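Local coordinates for lectin (Trichosanthes anguina, PDB 4HR6), which binds galactosides through its beta-trefoil lectin chain, as part of a three-chain, nontoxic homologue of type II ribosome-inactivating proteins, at residues 60-65 / 83-88. Residues are numbered along the deposited sequence; the frame is centred on the assembly and turned at random.
Sequences CLATNN and EDISWD
L61 lays its CD2 methyl over one face of the W87 indole, displaced toward the rim near CE2, 3.7 Å from the centroid of the six-membered ring and 27° off its normal, which meets the geometry of a CH-pi contact. Its chi1 (-165°) sets CG anti to the backbone N, beside W87 CZ2, and the two side chains cross at about a right angle. The same two residues also meet at the ring edge: W87 NE1 donates to L61 O over 2.9 Å, with the oxygen almost in the ring plane, although the donor stands well above the carbonyl plane. Face and edge contacts together would limit the tilt of the indole, and T63 CG2 reaches its far end at CH2 (3.8 Å). A second hydrogen bond, from T63 N to D84 O at 3.2 Å, lies in the plane of the acceptor carbonyl, and A62 CA adds a CH...O contact to that oxygen. I85 extends the apolar seam, with CG2 3.6 Å from A62 CB and CD1 3.9 Å from C60 SG, whose disulfide partner is C77. The D84 carboxylate, near N64, is hydrogen-bonded through OD1 to Y100. M118 and V54 also pack on W87. Strand 59-62 thus packs against W87 of the loop before strand 88-89, the tryptophan position of the QxW motif of ricin-type beta-trefoil repeats, with I85 where the glutamine usually stands.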
ATOM      1  N   CYS C  60     -23.919 -17.058  12.681  1.00 69.16           N
ATOM      2  CA  CYS C  60     -22.492 -17.053  12.375  1.00 75.80           C
ATOM      3  C   CYS C  60     -21.946 -18.274  11.627  1.00 77.19           C
ATOM      4  O   CYS C  60     -22.219 -19.431  11.977  1.00 75.61           O
ATOM      5  CB  CYS C  60     -21.650 -16.756  13.622  1.00 81.20           C
ATOM      6  SG  CYS C  60     -21.950 -17.729  15.100  1.00 82.20           S
ATOM      7  N   LEU C  61     -21.160 -17.956  10.592  1.00 70.33           N
ATOM      8  CA  LEU C  61     -20.404 -18.899   9.760  1.00 64.80           C
ATOM      9  C   LEU C  61     -19.771 -20.058  10.535  1.00 62.62           C
ATOM     10  O   LEU C  61     -19.117 -19.848  11.559  1.00 57.45           O
ATOM     11  CB  LEU C  61     -19.297 -18.119   9.033  1.00 66.13           C
ATOM     12  CG  LEU C  61     -18.574 -18.769   7.852  1.00 65.31           C
ATOM     13  CD1 LEU C  61     -19.475 -18.725   6.629  1.00 66.94           C
ATOM     14  CD2 LEU C  61     -17.250 -18.078   7.556  1.00 64.97           C
ATOM     15  N   ALA C  62     -19.938 -21.280  10.022  1.00 64.99           N
ATOM     16  CA  ALA C  62     -19.496 -22.480  10.734  1.00 65.01           C
ATOM     17  C   ALA C  62     -19.103 -23.639   9.824  1.00 65.85           C
ATOM     18  O   ALA C  62     -19.583 -23.761   8.691  1.00 59.99           O
ATOM     19  CB  ALA C  62     -20.586 -22.943  11.696  1.00 66.91           C
ATOM     20  N   THR C  63     -18.250 -24.506  10.369  1.00 70.90           N
ATOM     21  CA  THR C  63     -17.787 -25.698   9.681  1.00 77.84           C
ATOM     22  C   THR C  63     -17.566 -26.864  10.660  1.00 83.17           C
ATOM     23  O   THR C  63     -16.714 -26.791  11.553  1.00 82.47           O
ATOM     24  CB  THR C  63     -16.487 -25.421   8.899  1.00 78.65           C
ATOM     25  OG1 THR C  63     -16.029 -26.636   8.294  1.00 79.77           O
ATOM     26  CG2 THR C  63     -15.382 -24.854   9.811  1.00 77.44           C
ATOM     27  N   ASN C  64     -18.348 -27.933  10.485  1.00 88.90           N
ATOM     28  CA  ASN C  64     -18.183 -29.177  11.251  1.00 91.27           C
ATOM     29  C   ASN C  64     -18.302 -30.385  10.323  1.00 91.02           C
ATOM     30  O   ASN C  64     -19.338 -30.577   9.671  1.00 84.72           O
ATOM     31  CB  ASN C  64     -19.226 -29.271  12.373  1.00 91.70           C
ATOM     32  CG  ASN C  64     -18.928 -30.383  13.375  1.00 90.07           C
ATOM     33  OD1 ASN C  64     -17.773 -30.682  13.676  1.00 84.94           O
ATOM     34  ND2 ASN C  64     -19.982 -30.986  13.915  1.00 94.13           N
ATOM     35  N   ASN C  65     -17.237 -31.186  10.268  1.00 93.04           N
ATOM     36  CA  ASN C  65     -17.157 -32.329   9.354  1.00 96.89           C
ATOM     37  C   ASN C  65     -18.334 -33.288   9.532  1.00 95.56           C
ATOM     38  O   ASN C  65     -18.858 -33.826   8.554  1.00 90.08           O
ATOM     39  CB  ASN C  65     -15.827 -33.072   9.535  1.00 98.75           C
ATOM     40  CG  ASN C  65     -15.504 -33.991   8.369  1.00100.79           C
ATOM     41  OD1 ASN C  65     -16.151 -33.947   7.320  1.00 96.92           O
ATOM     42  ND2 ASN C  65     -14.487 -34.828   8.548  1.00102.12           N
ATOM     43  N   GLU C  83     -15.459 -23.953  18.911  1.00 83.22           N
ATOM     44  CA  GLU C  83     -14.368 -24.304  18.000  1.00 83.48           C
ATOM     45  C   GLU C  83     -14.749 -24.258  16.519  1.00 80.68           C
ATOM     46  O   GLU C  83     -13.873 -24.087  15.672  1.00 74.61           O
ATOM     47  CB  GLU C  83     -13.816 -25.700  18.319  1.00 89.00           C
ATOM     48  CG  GLU C  83     -13.077 -25.805  19.649  1.00 93.31           C
ATOM     49  CD  GLU C  83     -13.989 -26.100  20.833  1.00 99.43           C
ATOM     50  OE1 GLU C  83     -13.452 -26.300  21.947  1.00101.50           O
ATOM     51  OE2 GLU C  83     -15.232 -26.134  20.654  1.00 97.22           O
ATOM     52  N   ASP C  84     -16.038 -24.412  16.217  1.00 78.22           N
ATOM     53  CA  ASP C  84     -16.516 -24.514  14.835  1.00 81.36           C
ATOM     54  C   ASP C  84     -16.924 -23.176  14.219  1.00 79.25           C
ATOM     55  O   ASP C  84     -17.236 -23.114  13.025  1.00 75.45           O
ATOM     56  CB  ASP C  84     -17.700 -25.492  14.757  1.00 85.76           C
ATOM     57  CG  ASP C  84     -17.316 -26.923  15.142  1.00 88.25           C
ATOM     58  OD1 ASP C  84     -16.135 -27.305  14.980  1.00 87.16           O
ATOM     59  OD2 ASP C  84     -18.207 -27.673  15.601  1.00 94.05           O
ATOM     60  N   ILE C  85     -16.918 -22.117  15.029  1.00 73.50           N
ATOM     61  CA  ILE C  85     -17.305 -20.776  14.574  1.00 70.61           C
ATOM     62  C   ILE C  85     -16.192 -19.725  14.773  1.00 67.74           C
ATOM     63  O   ILE C  85     -16.442 -18.514  14.677  1.00 58.93           O
ATOM     64  CB  ILE C  85     -18.621 -20.316  15.248  1.00 70.51           C
ATOM     65  CG1 ILE C  85     -18.564 -20.510  16.767  1.00 69.03           C
ATOM     66  CG2 ILE C  85     -19.798 -21.084  14.670  1.00 70.35           C
ATOM     67  CD1 ILE C  85     -19.709 -19.848  17.502  1.00 71.15           C
ATOM     68  N   SER C  86     -14.973 -20.199  15.040  1.00 66.43           N
ATOM     69  CA  SER C  86     -13.776 -19.357  15.066  1.00 70.27           C
ATOM     70  C   SER C  86     -13.261 -19.120  13.642  1.00 72.98           C
ATOM     71  O   SER C  86     -13.316 -20.019  12.796  1.00 77.19           O
ATOM     72  CB  SER C  86     -12.664 -20.026  15.876  1.00 68.30           C
ATOM     73  OG  SER C  86     -13.035 -20.198  17.223  1.00 66.95           O
ATOM     74  N   TRP C  87     -12.756 -17.919  13.377  1.00 69.84           N
ATOM     75  CA  TRP C  87     -12.159 -17.619  12.075  1.00 67.53           C
ATOM     76  C   TRP C  87     -10.932 -16.718  12.205  1.00 64.87           C
ATOM     77  O   TRP C  87     -10.832 -15.910  13.134  1.00 62.67           O
ATOM     78  CB  TRP C  87     -13.194 -17.002  11.146  1.00 67.32           C
ATOM     79  CG  TRP C  87     -14.363 -17.909  10.889  1.00 71.96           C
ATOM     80  CD1 TRP C  87     -15.603 -17.839  11.467  1.00 71.52           C
ATOM     81  CD2 TRP C  87     -14.395 -19.040  10.007  1.00 74.15           C
ATOM     82  NE1 TRP C  87     -16.406 -18.844  10.987  1.00 73.79           N
ATOM     83  CE2 TRP C  87     -15.690 -19.599  10.093  1.00 75.65           C
ATOM     84  CE3 TRP C  87     -13.457 -19.630   9.147  1.00 72.57           C
ATOM     85  CZ2 TRP C  87     -16.071 -20.719   9.347  1.00 74.64           C
ATOM     86  CZ3 TRP C  87     -13.835 -20.743   8.407  1.00 72.70           C
ATOM     87  CH2 TRP C  87     -15.131 -21.276   8.513  1.00 74.43           C
ATOM     88  N   ASP C  88      -9.987 -16.905  11.290  1.00 59.84           N
ATOM     89  CA  ASP C  88      -8.797 -16.076  11.207  1.00 56.75           C
ATOM     90  C   ASP C  88      -8.587 -15.666   9.746  1.00 55.00           C
ATOM     91  O   ASP C  88      -8.695 -16.493   8.843  1.00 54.50           O
ATOM     92  CB  ASP C  88      -7.588 -16.840  11.741  1.00 58.93           C
ATOM     93  CG  ASP C  88      -6.385 -15.946  12.002  1.00 64.63           C
ATOM     94  OD1 ASP C  88      -6.464 -14.722  11.785  1.00 71.39           O
ATOM     95  OD2 ASP C  88      -5.345 -16.472  12.444  1.00 69.65           O
TER